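COMPASS component SPP1 (Saccharomyces cerevisiae S288c, PDB 6J2P) recognises the H3K4me3 mark on histone H3 through its PHD finger, as a subunit of the Set1C/COMPASS histone methyltransferase complex. Local coordinates at residues S66-Y71 with S86-L91; R94-S99 with S109-E114; K61-S66 with Y102-Q107. All blocks are in the same frame, centred on the assembly; numbering follows the deposited sequence.

Contact 1: S66-Y71 with S86-L91; sequences SFYCPY and SLPKTL. With ZN (zinc ion), chain I.
Pro-88 points CB at the middle of one face of the Tyr-68 ring, the two side chains crossing at about a right angle. This CB stands 3.3 Å from the centroid of the Tyr-68 ring and only 4° off the ring normal, a CH-pi contact; CG follows near CD1 and CE1. Tyr-68 points toward 86-91, its CG anti to the carbonyl carbon (chi1 -75°), and the CD2 edge of the ring meets Lys-89 O near the ring plane. Next along, Thr-90 turns OG1 towards the backbone of Tyr-68 and accepts a hydrogen bond from Tyr-68 N at 2.9 Å (N-H...O angle 162°). The same hydroxyl approaches the Phe-67 ring obliquely, OG1 lying 3.6 Å from Phe-67 CD1, while Thr-90 CG2 rests against Ser-66 O. At the far end Ser-66 and Leu-91 pair as an antiparallel hydrogen-bonded bridge: Leu-91 N donates to Ser-66 O at 3.0 Å, the return bond from Ser-66 N to Leu-91 O is weak, and Ser-66 OG packs against Leu-91 CD1 on one face. Cys-69, turned away from 86-91, binds zinc with Cys-42, Cys-45 and Cys-72. Through a short two-stranded antiparallel sheet, the contact thus lays the first part of the C3H-type zinc-finger region beside the Cys4 zinc site, the second of the two metal sites of the PHD finger.

Contact 2: R94-S99 with S109-E114; sequences RKCRIS and SKYCSE. With ZN (zinc ion), chain J.
Cys-96 and Cys-112 meet at a shared zinc ion, bound by Cys-96 SG at 2.5 Å and by Cys-112 SG at 2.4 Å. Cys-96 reaches it with SG anti to the backbone N (chi1 168°), whereas Cys-112 SG sits between its own N and carbonyl carbon (chi1 62°); the two CB atoms touch beside the metal. Backbone amides gather round the Cys-96 thiolate: Ile-98 N donates to SG at 3.5 Å, and Cys-112 N adds a weak bond from across the contact. Such N-H groups would be expected to temper the negative charge on the sulfur. The main-chain link between the segments is the nearly straight hydrogen bond from Arg-97 N to Lys-110 O, 3.3 Å long with an N-H...O angle of 169°. On the 109-114 side, Ser-109 OG accepts from Tyr-111 N, forming an ST turn. Side-chain packing completes the join. The Tyr-111 ring offers its CD1 edge both to Cys-96 SG, in a sulfur-aromatic contact 5.4 Å from the ring centroid, and to Ile-98 CG1, the Ile-98 and Tyr-111 side chains crossing at about a right angle. Arg-97 CG covers Lys-110 O and packs on Lys-110 CB, the two long chains crossing obliquely. Lys-110 NZ goes on to a salt bridge with Glu-119. Cys-101 SG also binds the zinc, and His-116 is the fourth residue of the site, that of the C-X(4)-C-X(10)-C-X(3)-H zinc finger, the unconventional C3H type needed for overall structural stability.

Contact 3: K61-S66 with Y102-Q107; sequences KDLVFS and YKPCLQ
Leu-63, Asp-62 and Pro-104 carry the contact, with Tyr-102 adding its carbonyl group. Leu-63 has CG anti to its own carbonyl carbon (chi1 -72°), and the end of its side chain comes near 102-107. There CG and both methyls lie against Tyr-102 O, which is 3.5 Å from Leu-63 CG and 3.8 Å from Leu-63 CD1. The other methyl, CD2, reaches further along, to Pro-104 N at 3.9 Å and more distantly to Pro-104 CB. Pro-104 in turn sets the CG and CD side of its ring against Asp-62: both atoms come within 3.4 Å of Asp-62 O, and CD also meets Asp-62 CB at 4.0 Å. No hydrogen bond joins the two segments. The Asp-62 carboxylate and the Lys-103 ammonium keep apart, with OD2 5.8 Å from NZ, so any attraction between them would act at long range. The contact joins the PHD finger to the C3H-type finger just before strand 64-66, which pairs antiparallel with strand 91-92, with a classic beta bulge where Phe-65 and Ser-66 both face Leu-91. Val-64 of that strand makes backbone hydrogen bonds to the bound peptide, and Lys-93, just after strand 91-92, bonds to Leu-63 through the backbone and touches Pro-104.

Overall arrangement
Contacts 1 and 3 both join the PHD finger to the C3H region and lie largely at the surface, whereas contact 2 is partly buried and internal to the C3H finger. Contacts 1 and 3 share Ser-66, and a probable hydrogen bond from Phe-65 N to Leu-91 O connects them. Contacts 2 and 3 interlock, their segments alternating along the chain, with probable backbone hydrogen bonds from Cys-105 N to Arg-94 O and from Cys-96 N to Lys-103 O; their centres are about 9 Å apart. Chemistry differs: contact 1 has backbone and hydroxyl hydrogen bonds and a CH-pi contact near one zinc, contact 2 metal ligation, and contact 3 van der Waals packing with no hydrogen bond across it.

Contact 1: S66-Y71 with S86-L91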
ATOM      1  N   SER A  66       5.397   3.203  -0.597  1.00 55.51           N
ATOM      2  CA  SER A  66       5.106   3.627  -1.961  1.00 52.58           C
ATOM      3  C   SER A  66       4.749   2.395  -2.775  1.00 47.01           C
ATOM      4  O   SER A  66       5.486   1.403  -2.759  1.00 46.30           O
ATOM      5  CB  SER A  66       6.297   4.361  -2.586  1.00 49.62           C
ATOM      6  OG  SER A  66       7.482   3.591  -2.491  1.00 66.48           O
ATOM      7  N   PHE A  67       3.625   2.456  -3.476  1.00 41.18           N
ATOM      8  CA  PHE A  67       3.127   1.324  -4.240  1.00 43.81           C
ATOM      9  C   PHE A  67       3.368   1.539  -5.728  1.00 47.33           C
ATOM     10  O   PHE A  67       3.243   2.657  -6.238  1.00 36.96           O
ATOM     11  CB  PHE A  67       1.635   1.104  -3.979  1.00 45.46           C
ATOM     12  CG  PHE A  67       1.008   0.079  -4.877  1.00 43.13           C
ATOM     13  CD1 PHE A  67       1.225  -1.273  -4.668  1.00 40.40           C
ATOM     14  CD2 PHE A  67       0.204   0.468  -5.936  1.00 41.86           C
ATOM     15  CE1 PHE A  67       0.650  -2.221  -5.497  1.00 36.43           C
ATOM     16  CE2 PHE A  67      -0.373  -0.472  -6.768  1.00 47.35           C
ATOM     17  CZ  PHE A  67      -0.148  -1.819  -6.548  1.00 36.64           C
ATOM     18  N   TYR A  68       3.717   0.455  -6.418  1.00 43.92           N
ATOM     19  CA  TYR A  68       3.899   0.464  -7.864  1.00 44.91           C
ATOM     20  C   TYR A  68       3.169  -0.737  -8.442  1.00 45.37           C
ATOM     21  O   TYR A  68       3.461  -1.880  -8.075  1.00 44.03           O
ATOM     22  CB  TYR A  68       5.385   0.439  -8.234  1.00 46.97           C
ATOM     23  CG  TYR A  68       6.073   1.767  -8.014  1.00 51.53           C
ATOM     24  CD1 TYR A  68       5.862   2.831  -8.882  1.00 51.09           C
ATOM     25  CD2 TYR A  68       6.924   1.963  -6.933  1.00 52.61           C
ATOM     26  CE1 TYR A  68       6.483   4.051  -8.686  1.00 46.87           C
ATOM     27  CE2 TYR A  68       7.550   3.180  -6.728  1.00 61.60           C
ATOM     28  CZ  TYR A  68       7.325   4.220  -7.608  1.00 58.55           C
ATOM     29  OH  TYR A  68       7.943   5.434  -7.413  1.00 64.75           O
ATOM     30  N   CYS A  69       2.218  -0.473  -9.340  1.00 46.94           N
ATOM     31  CA  CYS A  69       1.383  -1.526  -9.891  1.00 52.49           C
ATOM     32  C   CYS A  69       2.226  -2.493 -10.725  1.00 48.41           C
ATOM     33  O   CYS A  69       3.348  -2.167 -11.119  1.00 46.71           O
ATOM     34  CB  CYS A  69       0.265  -0.917 -10.735  1.00 43.71           C
ATOM     35  SG  CYS A  69       0.759  -0.292 -12.353  1.00 39.11           S
ATOM     36  N   PRO A  70       1.711  -3.699 -10.989  1.00 50.93           N
ATOM     37  CA  PRO A  70       2.493  -4.665 -11.778  1.00 57.34           C
ATOM     38  C   PRO A  70       2.895  -4.153 -13.148  1.00 52.55           C
ATOM     39  O   PRO A  70       3.965  -4.523 -13.649  1.00 54.60           O
ATOM     40  CB  PRO A  70       1.555  -5.877 -11.883  1.00 51.80           C
ATOM     41  CG  PRO A  70       0.195  -5.357 -11.521  1.00 49.45           C
ATOM     42  CD  PRO A  70       0.450  -4.290 -10.511  1.00 41.75           C
ATOM     43  N   TYR A  71       2.075  -3.308 -13.771  1.00 49.11           N
ATOM     44  CA  TYR A  71       2.407  -2.794 -15.093  1.00 56.01           C
ATOM     45  C   TYR A  71       3.458  -1.691 -15.047  1.00 56.41           C
ATOM     46  O   TYR A  71       4.143  -1.465 -16.050  1.00 61.34           O
ATOM     47  CB  TYR A  71       1.141  -2.290 -15.788  1.00 54.92           C
ATOM     48  CG  TYR A  71       0.179  -3.392 -16.170  1.00 60.68           C
ATOM     49  CD1 TYR A  71       0.635  -4.561 -16.767  1.00 58.53           C
ATOM     50  CD2 TYR A  71      -1.185  -3.265 -15.929  1.00 57.60           C
ATOM     51  CE1 TYR A  71      -0.239  -5.573 -17.114  1.00 65.39           C
ATOM     52  CE2 TYR A  71      -2.067  -4.272 -16.273  1.00 60.16           C
ATOM     53  CZ  TYR A  71      -1.588  -5.424 -16.864  1.00 70.76           C
ATOM     54  OH  TYR A  71      -2.460  -6.432 -17.211  1.00 86.82           O
ATOM     55  N   SER A  86      16.247   2.287 -14.155  1.00 81.58           N
ATOM     56  CA  SER A  86      15.808   1.172 -13.332  1.00 65.32           C
ATOM     57  C   SER A  86      14.288   1.170 -13.249  1.00 65.56           C
ATOM     58  O   SER A  86      13.618   2.141 -13.612  1.00 76.77           O
ATOM     59  CB  SER A  86      16.423   1.237 -11.927  1.00 59.60           C
ATOM     60  OG  SER A  86      16.076   2.446 -11.275  1.00 76.53           O
ATOM     61  N   LEU A  87      13.743   0.057 -12.764  1.00 63.77           N
ATOM     62  CA  LEU A  87      12.300  -0.100 -12.662  1.00 65.47           C
ATOM     63  C   LEU A  87      11.836   0.076 -11.223  1.00 62.20           C
ATOM     64  O   LEU A  87      12.466  -0.448 -10.297  1.00 54.40           O
ATOM     65  CB  LEU A  87      11.872  -1.479 -13.163  1.00 67.14           C
ATOM     66  CG  LEU A  87      12.161  -1.735 -14.640  1.00 65.54           C
ATOM     67  CD1 LEU A  87      11.801  -3.163 -15.018  1.00 64.08           C
ATOM     68  CD2 LEU A  87      11.408  -0.730 -15.500  1.00 55.34           C
ATOM     69  N   PRO A  88      10.736   0.793 -11.010  1.00 68.30           N
ATOM     70  CA  PRO A  88      10.270   1.031  -9.641  1.00 59.35           C
ATOM     71  C   PRO A  88       9.725  -0.238  -9.013  1.00 58.63           C
ATOM     72  O   PRO A  88       9.169  -1.107  -9.689  1.00 63.03           O
ATOM     73  CB  PRO A  88       9.170   2.081  -9.822  1.00 56.54           C
ATOM     74  CG  PRO A  88       8.646   1.823 -11.199  1.00 57.78           C
ATOM     75  CD  PRO A  88       9.836   1.385 -12.015  1.00 69.53           C
ATOM     76  N   LYS A  89       9.893  -0.336  -7.697  1.00 54.93           N
ATOM     77  CA  LYS A  89       9.446  -1.488  -6.928  1.00 51.31           C
ATOM     78  C   LYS A  89       8.674  -1.009  -5.709  1.00 54.03           C
ATOM     79  O   LYS A  89       8.996   0.033  -5.130  1.00 57.39           O
ATOM     80  CB  LYS A  89      10.633  -2.357  -6.494  1.00 49.55           C
ATOM     81  CG  LYS A  89      10.250  -3.739  -6.000  1.00 50.85           C
ATOM     82  CD  LYS A  89      11.478  -4.625  -5.845  1.00 62.52           C
ATOM     83  CE  LYS A  89      12.513  -3.987  -4.929  1.00 66.37           C
ATOM     84  NZ  LYS A  89      13.704  -4.858  -4.740  1.00 73.52           N
ATOM     85  N   THR A  90       7.651  -1.770  -5.326  1.00 49.97           N
ATOM     86  CA  THR A  90       6.851  -1.410  -4.162  1.00 47.43           C
ATOM     87  C   THR A  90       7.682  -1.533  -2.891  1.00 43.55           C
ATOM     88  O   THR A  90       8.299  -2.571  -2.635  1.00 40.87           O
ATOM     89  CB  THR A  90       5.612  -2.298  -4.069  1.00 43.44           C
ATOM     90  OG1 THR A  90       4.724  -1.998  -5.153  1.00 44.33           O
ATOM     91  CG2 THR A  90       4.891  -2.062  -2.752  1.00 43.22           C
ATOM     92  N   LEU A  91       7.705  -0.464  -2.100  1.00 48.25           N
ATOM     93  CA  LEU A  91       8.418  -0.441  -0.832  1.00 52.59           C
ATOM     94  C   LEU A  91       7.432  -0.590   0.320  1.00 48.84           C
ATOM     95  O   LEU A  91       6.371   0.041   0.331  1.00 50.05           O
ATOM     96  CB  LEU A  91       9.211   0.858  -0.677  1.00 56.55           C
ATOM     97  CG  LEU A  91      10.322   1.101  -1.700  1.00 56.00           C
ATOM     98  CD1 LEU A  91      10.827   2.533  -1.615  1.00 54.07           C
ATOM     99  CD2 LEU A  91      11.459   0.113  -1.496  1.00 50.78           C
TER
HETATM  100 ZN    ZN I 201       1.036   2.229 -12.248  1.00 52.15          ZN

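Contact 2: R94-S99 with S109-E114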
ATOM      1  N   ARG A  94       8.027  -0.732   7.938  1.00 56.94           N
ATOM      2  CA  ARG A  94       8.416  -1.670   8.984  1.00 60.28           C
ATOM      3  C   ARG A  94       7.310  -1.719  10.033  1.00 56.47           C
ATOM      4  O   ARG A  94       7.037  -0.716  10.700  1.00 59.56           O
ATOM      5  CB  ARG A  94       9.749  -1.260   9.611  1.00 60.39           C
ATOM      6  CG  ARG A  94      10.388  -2.313  10.514  1.00 69.86           C
ATOM      7  CD  ARG A  94      11.742  -1.836  11.011  1.00 85.31           C
ATOM      8  NE  ARG A  94      11.621  -0.576  11.739  1.00 83.73           N
ATOM      9  CZ  ARG A  94      12.180   0.569  11.358  1.00 82.69           C
ATOM     10  NH1 ARG A  94      12.905   0.619  10.248  1.00 84.52           N
ATOM     11  NH2 ARG A  94      12.011   1.665  12.085  1.00 73.49           N
ATOM     12  N   LYS A  95       6.680  -2.883  10.176  1.00 53.83           N
ATOM     13  CA  LYS A  95       5.527  -3.029  11.054  1.00 58.81           C
ATOM     14  C   LYS A  95       5.958  -3.083  12.515  1.00 54.96           C
ATOM     15  O   LYS A  95       7.010  -3.639  12.846  1.00 40.84           O
ATOM     16  CB  LYS A  95       4.744  -4.289  10.673  1.00 56.71           C
ATOM     17  CG  LYS A  95       3.746  -4.799  11.700  1.00 48.79           C
ATOM     18  CD  LYS A  95       3.634  -6.318  11.618  1.00 45.34           C
ATOM     19  CE  LYS A  95       3.244  -6.930  12.951  1.00 55.68           C
ATOM     20  NZ  LYS A  95       4.421  -7.386  13.734  1.00 60.44           N
ATOM     21  N   CYS A  96       5.146  -2.477  13.386  1.00 61.01           N
ATOM     22  CA  CYS A  96       5.384  -2.531  14.824  1.00 56.19           C
ATOM     23  C   CYS A  96       5.554  -3.971  15.281  1.00 55.72           C
ATOM     24  O   CYS A  96       4.780  -4.854  14.900  1.00 57.28           O
ATOM     25  CB  CYS A  96       4.223  -1.868  15.570  1.00 52.91           C
ATOM     26  SG  CYS A  96       4.199  -2.149  17.361  1.00 51.66           S
ATOM     27  N   ARG A  97       6.579  -4.202  16.105  1.00 44.20           N
ATOM     28  CA  ARG A  97       6.976  -5.559  16.464  1.00 60.88           C
ATOM     29  C   ARG A  97       5.995  -6.245  17.411  1.00 60.76           C
ATOM     30  O   ARG A  97       6.159  -7.441  17.678  1.00 64.72           O
ATOM     31  CB  ARG A  97       8.383  -5.542  17.069  1.00 70.44           C
ATOM     32  CG  ARG A  97       9.395  -4.743  16.242  1.00 70.60           C
ATOM     33  CD  ARG A  97      10.625  -5.571  15.910  1.00 74.41           C
ATOM     34  NE  ARG A  97      11.150  -6.254  17.090  1.00 96.57           N
ATOM     35  CZ  ARG A  97      11.942  -7.323  17.054  1.00102.56           C
ATOM     36  NH1 ARG A  97      12.310  -7.841  15.890  1.00 92.55           N
ATOM     37  NH2 ARG A  97      12.373  -7.879  18.179  1.00 99.58           N
ATOM     38  N   ILE A  98       5.000  -5.531  17.935  1.00 49.72           N
ATOM     39  CA  ILE A  98       3.897  -6.187  18.630  1.00 53.09           C
ATOM     40  C   ILE A  98       3.115  -7.014  17.615  1.00 52.00           C
ATOM     41  O   ILE A  98       2.638  -6.487  16.602  1.00 57.00           O
ATOM     42  CB  ILE A  98       2.997  -5.159  19.329  1.00 48.93           C
ATOM     43  CG1 ILE A  98       3.808  -4.333  20.329  1.00 50.13           C
ATOM     44  CG2 ILE A  98       1.837  -5.855  20.036  1.00 38.52           C
ATOM     45  CD1 ILE A  98       4.436  -5.152  21.433  1.00 47.15           C
ATOM     46  N   SER A  99       2.978  -8.317  17.884  1.00 48.28           N
ATOM     47  CA  SER A  99       2.358  -9.213  16.909  1.00 56.27           C
ATOM     48  C   SER A  99       0.913  -8.824  16.612  1.00 60.61           C
ATOM     49  O   SER A  99       0.403  -9.117  15.524  1.00 62.55           O
ATOM     50  CB  SER A  99       2.429 -10.660  17.401  1.00 47.41           C
ATOM     51  OG  SER A  99       1.875 -10.787  18.696  1.00 59.07           O
ATOM     52  N   SER A 109      12.446   3.978  16.450  1.00 86.77           N
ATOM     53  CA  SER A 109      11.644   3.143  17.333  1.00 83.91           C
ATOM     54  C   SER A 109      11.065   1.938  16.590  1.00 73.49           C
ATOM     55  O   SER A 109      10.650   2.025  15.430  1.00 72.76           O
ATOM     56  CB  SER A 109      10.524   3.957  17.969  1.00 79.27           C
ATOM     57  OG  SER A 109       9.634   3.093  18.667  1.00 67.75           O
ATOM     58  N   LYS A 110      11.062   0.796  17.266  1.00 67.37           N
ATOM     59  CA  LYS A 110      10.497  -0.426  16.723  1.00 64.99           C
ATOM     60  C   LYS A 110       9.018  -0.581  17.058  1.00 63.73           C
ATOM     61  O   LYS A 110       8.488  -1.693  16.969  1.00 57.45           O
ATOM     62  CB  LYS A 110      11.291  -1.630  17.231  1.00 59.27           C
ATOM     63  CG  LYS A 110      11.806  -1.482  18.650  1.00 68.32           C
ATOM     64  CD  LYS A 110      12.696  -2.654  19.038  1.00 71.10           C
ATOM     65  CE  LYS A 110      13.373  -2.420  20.381  1.00 75.71           C
ATOM     66  NZ  LYS A 110      14.388  -3.466  20.697  1.00 76.54           N
ATOM     67  N   TYR A 111       8.344   0.506  17.428  1.00 60.25           N
ATOM     68  CA  TYR A 111       6.936   0.478  17.789  1.00 58.47           C
ATOM     69  C   TYR A 111       6.206   1.618  17.096  1.00 61.64           C
ATOM     70  O   TYR A 111       6.806   2.620  16.698  1.00 64.11           O
ATOM     71  CB  TYR A 111       6.743   0.576  19.307  1.00 59.56           C
ATOM     72  CG  TYR A 111       7.552  -0.436  20.072  1.00 59.96           C
ATOM     73  CD1 TYR A 111       7.099  -1.735  20.220  1.00 59.84           C
ATOM     74  CD2 TYR A 111       8.776  -0.098  20.630  1.00 61.26           C
ATOM     75  CE1 TYR A 111       7.833  -2.666  20.914  1.00 58.80           C
ATOM     76  CE2 TYR A 111       9.522  -1.023  21.326  1.00 60.08           C
ATOM     77  CZ  TYR A 111       9.047  -2.309  21.463  1.00 63.30           C
ATOM     78  OH  TYR A 111       9.784  -3.242  22.154  1.00 68.31           O
ATOM     79  N   CYS A 112       4.888   1.452  16.965  1.00 57.58           N
ATOM     80  CA  CYS A 112       4.073   2.451  16.286  1.00 59.81           C
ATOM     81  C   CYS A 112       3.861   3.702  17.130  1.00 65.27           C
ATOM     82  O   CYS A 112       3.613   4.775  16.569  1.00 63.20           O
ATOM     83  CB  CYS A 112       2.724   1.849  15.894  1.00 59.50           C
ATOM     84  SG  CYS A 112       1.704   1.294  17.283  1.00 50.99           S
ATOM     85  N   SER A 113       3.953   3.592  18.453  1.00 69.21           N
ATOM     86  CA  SER A 113       3.771   4.732  19.343  1.00 74.10           C
ATOM     87  C   SER A 113       4.373   4.383  20.699  1.00 70.57           C
ATOM     88  O   SER A 113       4.960   3.313  20.885  1.00 65.62           O
ATOM     89  CB  SER A 113       2.291   5.109  19.467  1.00 78.92           C
ATOM     90  OG  SER A 113       2.131   6.308  20.206  1.00 89.18           O
ATOM     91  N   GLU A 114       4.225   5.307  21.653  1.00 74.03           N
ATOM     92  CA  GLU A 114       4.683   5.040  23.012  1.00 74.67           C
ATOM     93  C   GLU A 114       3.758   4.064  23.729  1.00 71.43           C
ATOM     94  O   GLU A 114       4.209   3.303  24.593  1.00 71.52           O
ATOM     95  CB  GLU A 114       4.799   6.353  23.792  1.00 73.90           C
ATOM     96  CG  GLU A 114       5.173   6.192  25.261  1.00 83.69           C
ATOM     97  CD  GLU A 114       6.380   5.292  25.466  1.00 96.51           C
ATOM     98  OE1 GLU A 114       7.404   5.499  24.783  1.00 94.94           O
ATOM     99  OE2 GLU A 114       6.300   4.374  26.311  1.00 97.03           O
TER
HETATM  100 ZN    ZN J 202       1.936  -1.025  17.621  1.00 49.50          ZN

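Contact 3: K61-S66 with Y102-Q107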
ATOM      1  N   LYS A  61      -2.924  -2.221   5.643  1.00 68.89           N
ATOM      2  CA  LYS A  61      -3.433  -1.005   5.015  1.00 70.71           C
ATOM      3  C   LYS A  61      -2.426   0.136   5.094  1.00 67.04           C
ATOM      4  O   LYS A  61      -2.262   0.894   4.131  1.00 76.30           O
ATOM      5  CB  LYS A  61      -4.754  -0.603   5.672  1.00 78.49           C
ATOM      6  CG  LYS A  61      -5.412   0.632   5.078  1.00 86.61           C
ATOM      7  CD  LYS A  61      -6.276   1.348   6.113  1.00 93.22           C
ATOM      8  CE  LYS A  61      -7.068   0.364   6.971  1.00 96.37           C
ATOM      9  NZ  LYS A  61      -8.011  -0.473   6.172  1.00 94.51           N
ATOM     10  N   ASP A  62      -1.742   0.275   6.228  1.00 66.52           N
ATOM     11  CA  ASP A  62      -0.832   1.391   6.454  1.00 71.68           C
ATOM     12  C   ASP A  62       0.625   0.948   6.513  1.00 66.11           C
ATOM     13  O   ASP A  62       1.462   1.655   7.085  1.00 63.34           O
ATOM     14  CB  ASP A  62      -1.221   2.136   7.732  1.00 85.90           C
ATOM     15  CG  ASP A  62      -2.713   2.428   7.806  1.00 97.41           C
ATOM     16  OD1 ASP A  62      -3.219   3.167   6.933  1.00 97.43           O
ATOM     17  OD2 ASP A  62      -3.378   1.917   8.735  1.00 87.90           O
ATOM     18  N   LEU A  63       0.947  -0.203   5.925  1.00 61.15           N
ATOM     19  CA  LEU A  63       2.308  -0.720   5.899  1.00 56.80           C
ATOM     20  C   LEU A  63       2.982  -0.536   4.545  1.00 57.09           C
ATOM     21  O   LEU A  63       4.030  -1.142   4.298  1.00 51.11           O
ATOM     22  CB  LEU A  63       2.313  -2.198   6.291  1.00 52.42           C
ATOM     23  CG  LEU A  63       2.034  -2.452   7.772  1.00 55.81           C
ATOM     24  CD1 LEU A  63       1.993  -3.943   8.084  1.00 48.42           C
ATOM     25  CD2 LEU A  63       3.076  -1.745   8.624  1.00 54.75           C
ATOM     26  N   VAL A  64       2.409   0.284   3.669  1.00 57.79           N
ATOM     27  CA  VAL A  64       2.951   0.538   2.339  1.00 56.37           C
ATOM     28  C   VAL A  64       3.529   1.946   2.327  1.00 56.71           C
ATOM     29  O   VAL A  64       2.825   2.916   2.638  1.00 55.18           O
ATOM     30  CB  VAL A  64       1.880   0.375   1.250  1.00 51.77           C
ATOM     31  CG1 VAL A  64       2.390   0.913  -0.077  1.00 51.22           C
ATOM     32  CG2 VAL A  64       1.470  -1.078   1.121  1.00 44.47           C
ATOM     33  N   PHE A  65       4.809   2.061   1.971  1.00 58.77           N
ATOM     34  CA  PHE A  65       5.417   3.381   1.834  1.00 62.78           C
ATOM     35  C   PHE A  65       5.139   3.973   0.458  1.00 58.87           C
ATOM     36  O   PHE A  65       4.695   5.120   0.344  1.00 66.87           O
ATOM     37  CB  PHE A  65       6.923   3.302   2.092  1.00 61.69           C
ATOM     38  CG  PHE A  65       7.620   4.634   2.015  1.00 66.55           C
ATOM     39  CD1 PHE A  65       7.414   5.597   2.990  1.00 70.77           C
ATOM     40  CD2 PHE A  65       8.475   4.925   0.963  1.00 58.98           C
ATOM     41  CE1 PHE A  65       8.051   6.822   2.920  1.00 79.18           C
ATOM     42  CE2 PHE A  65       9.114   6.147   0.888  1.00 63.17           C
ATOM     43  CZ  PHE A  65       8.902   7.099   1.868  1.00 73.87           C
ATOM     44  N   SER A  66       5.397   3.203  -0.597  1.00 55.51           N
ATOM     45  CA  SER A  66       5.106   3.627  -1.961  1.00 52.58           C
ATOM     46  C   SER A  66       4.749   2.395  -2.775  1.00 47.01           C
ATOM     47  O   SER A  66       5.486   1.403  -2.759  1.00 46.30           O
ATOM     48  CB  SER A  66       6.297   4.361  -2.586  1.00 49.62           C
ATOM     49  OG  SER A  66       7.482   3.591  -2.491  1.00 66.48           O
ATOM     50  N   TYR A 102      -0.630  -3.771  13.451  1.00 57.21           N
ATOM     51  CA  TYR A 102      -0.275  -3.759  12.036  1.00 57.23           C
ATOM     52  C   TYR A 102      -0.094  -2.330  11.538  1.00 57.94           C
ATOM     53  O   TYR A 102      -0.345  -2.034  10.366  1.00 60.70           O
ATOM     54  CB  TYR A 102      -1.314  -4.506  11.199  1.00 54.62           C
ATOM     55  CG  TYR A 102      -1.280  -6.003  11.412  1.00 57.38           C
ATOM     56  CD1 TYR A 102      -0.359  -6.800  10.742  1.00 58.77           C
ATOM     57  CD2 TYR A 102      -2.159  -6.618  12.297  1.00 60.25           C
ATOM     58  CE1 TYR A 102      -0.319  -8.172  10.942  1.00 59.44           C
ATOM     59  CE2 TYR A 102      -2.127  -7.986  12.504  1.00 56.64           C
ATOM     60  CZ  TYR A 102      -1.206  -8.757  11.825  1.00 61.78           C
ATOM     61  OH  TYR A 102      -1.177 -10.117  12.032  1.00 64.96           O
ATOM     62  N   LYS A 103       0.343  -1.426  12.434  1.00 55.85           N
ATOM     63  CA  LYS A 103       0.679  -0.026  12.240  1.00 58.26           C
ATOM     64  C   LYS A 103       2.176   0.130  11.987  1.00 59.55           C
ATOM     65  O   LYS A 103       2.986  -0.635  12.520  1.00 59.53           O
ATOM     66  CB  LYS A 103       0.278   0.799  13.470  1.00 59.01           C
ATOM     67  CG  LYS A 103      -0.979   1.646  13.281  1.00 60.65           C
ATOM     68  CD  LYS A 103      -2.187   0.786  12.938  1.00 70.35           C
ATOM     69  CE  LYS A 103      -2.582  -0.111  14.098  1.00 75.30           C
ATOM     70  NZ  LYS A 103      -3.505  -1.201  13.664  1.00 66.26           N
ATOM     71  N   PRO A 104       2.580   1.103  11.173  1.00 59.37           N
ATOM     72  CA  PRO A 104       4.006   1.253  10.862  1.00 58.30           C
ATOM     73  C   PRO A 104       4.795   1.776  12.052  1.00 62.85           C
ATOM     74  O   PRO A 104       4.284   2.520  12.891  1.00 66.27           O
ATOM     75  CB  PRO A 104       4.011   2.262   9.709  1.00 56.43           C
ATOM     76  CG  PRO A 104       2.766   3.055   9.906  1.00 60.04           C
ATOM     77  CD  PRO A 104       1.751   2.099  10.471  1.00 64.05           C
ATOM     78  N   CYS A 105       6.064   1.374  12.111  1.00 61.04           N
ATOM     79  CA  CYS A 105       6.958   1.835  13.163  1.00 56.55           C
ATOM     80  C   CYS A 105       7.246   3.328  13.018  1.00 61.34           C
ATOM     81  O   CYS A 105       7.080   3.921  11.949  1.00 68.52           O
ATOM     82  CB  CYS A 105       8.279   1.064  13.130  1.00 57.34           C
ATOM     83  SG  CYS A 105       8.219  -0.626  13.757  1.00 69.95           S
ATOM     84  N   LEU A 106       7.695   3.932  14.116  1.00 60.61           N
ATOM     85  CA  LEU A 106       8.180   5.301  14.098  1.00 62.68           C
ATOM     86  C   LEU A 106       9.629   5.323  13.610  1.00 75.40           C
ATOM     87  O   LEU A 106      10.215   4.291  13.270  1.00 77.40           O
ATOM     88  CB  LEU A 106       8.053   5.927  15.484  1.00 63.99           C
ATOM     89  CG  LEU A 106       6.652   6.010  16.089  1.00 65.99           C
ATOM     90  CD1 LEU A 106       6.758   6.384  17.557  1.00 62.86           C
ATOM     91  CD2 LEU A 106       5.801   7.017  15.330  1.00 55.79           C
ATOM     92  N   GLN A 107      10.213   6.515  13.553  1.00 82.45           N
ATOM     93  CA  GLN A 107      11.629   6.617  13.248  1.00 83.15           C
ATOM     94  C   GLN A 107      12.454   6.012  14.383  1.00 86.07           C
ATOM     95  O   GLN A 107      12.192   6.249  15.566  1.00 90.21           O
ATOM     96  CB  GLN A 107      12.010   8.079  12.999  1.00 85.31           C
ATOM     97  CG  GLN A 107      11.032   8.844  12.071  1.00 91.84           C
ATOM     98  CD  GLN A 107      11.535   8.920  10.638  1.00 95.66           C
ATOM     99  OE1 GLN A 107      12.728   8.767  10.390  1.00100.37           O
ATOM    100  NE2 GLN A 107      10.627   9.143   9.692  1.00 91.51           N
TER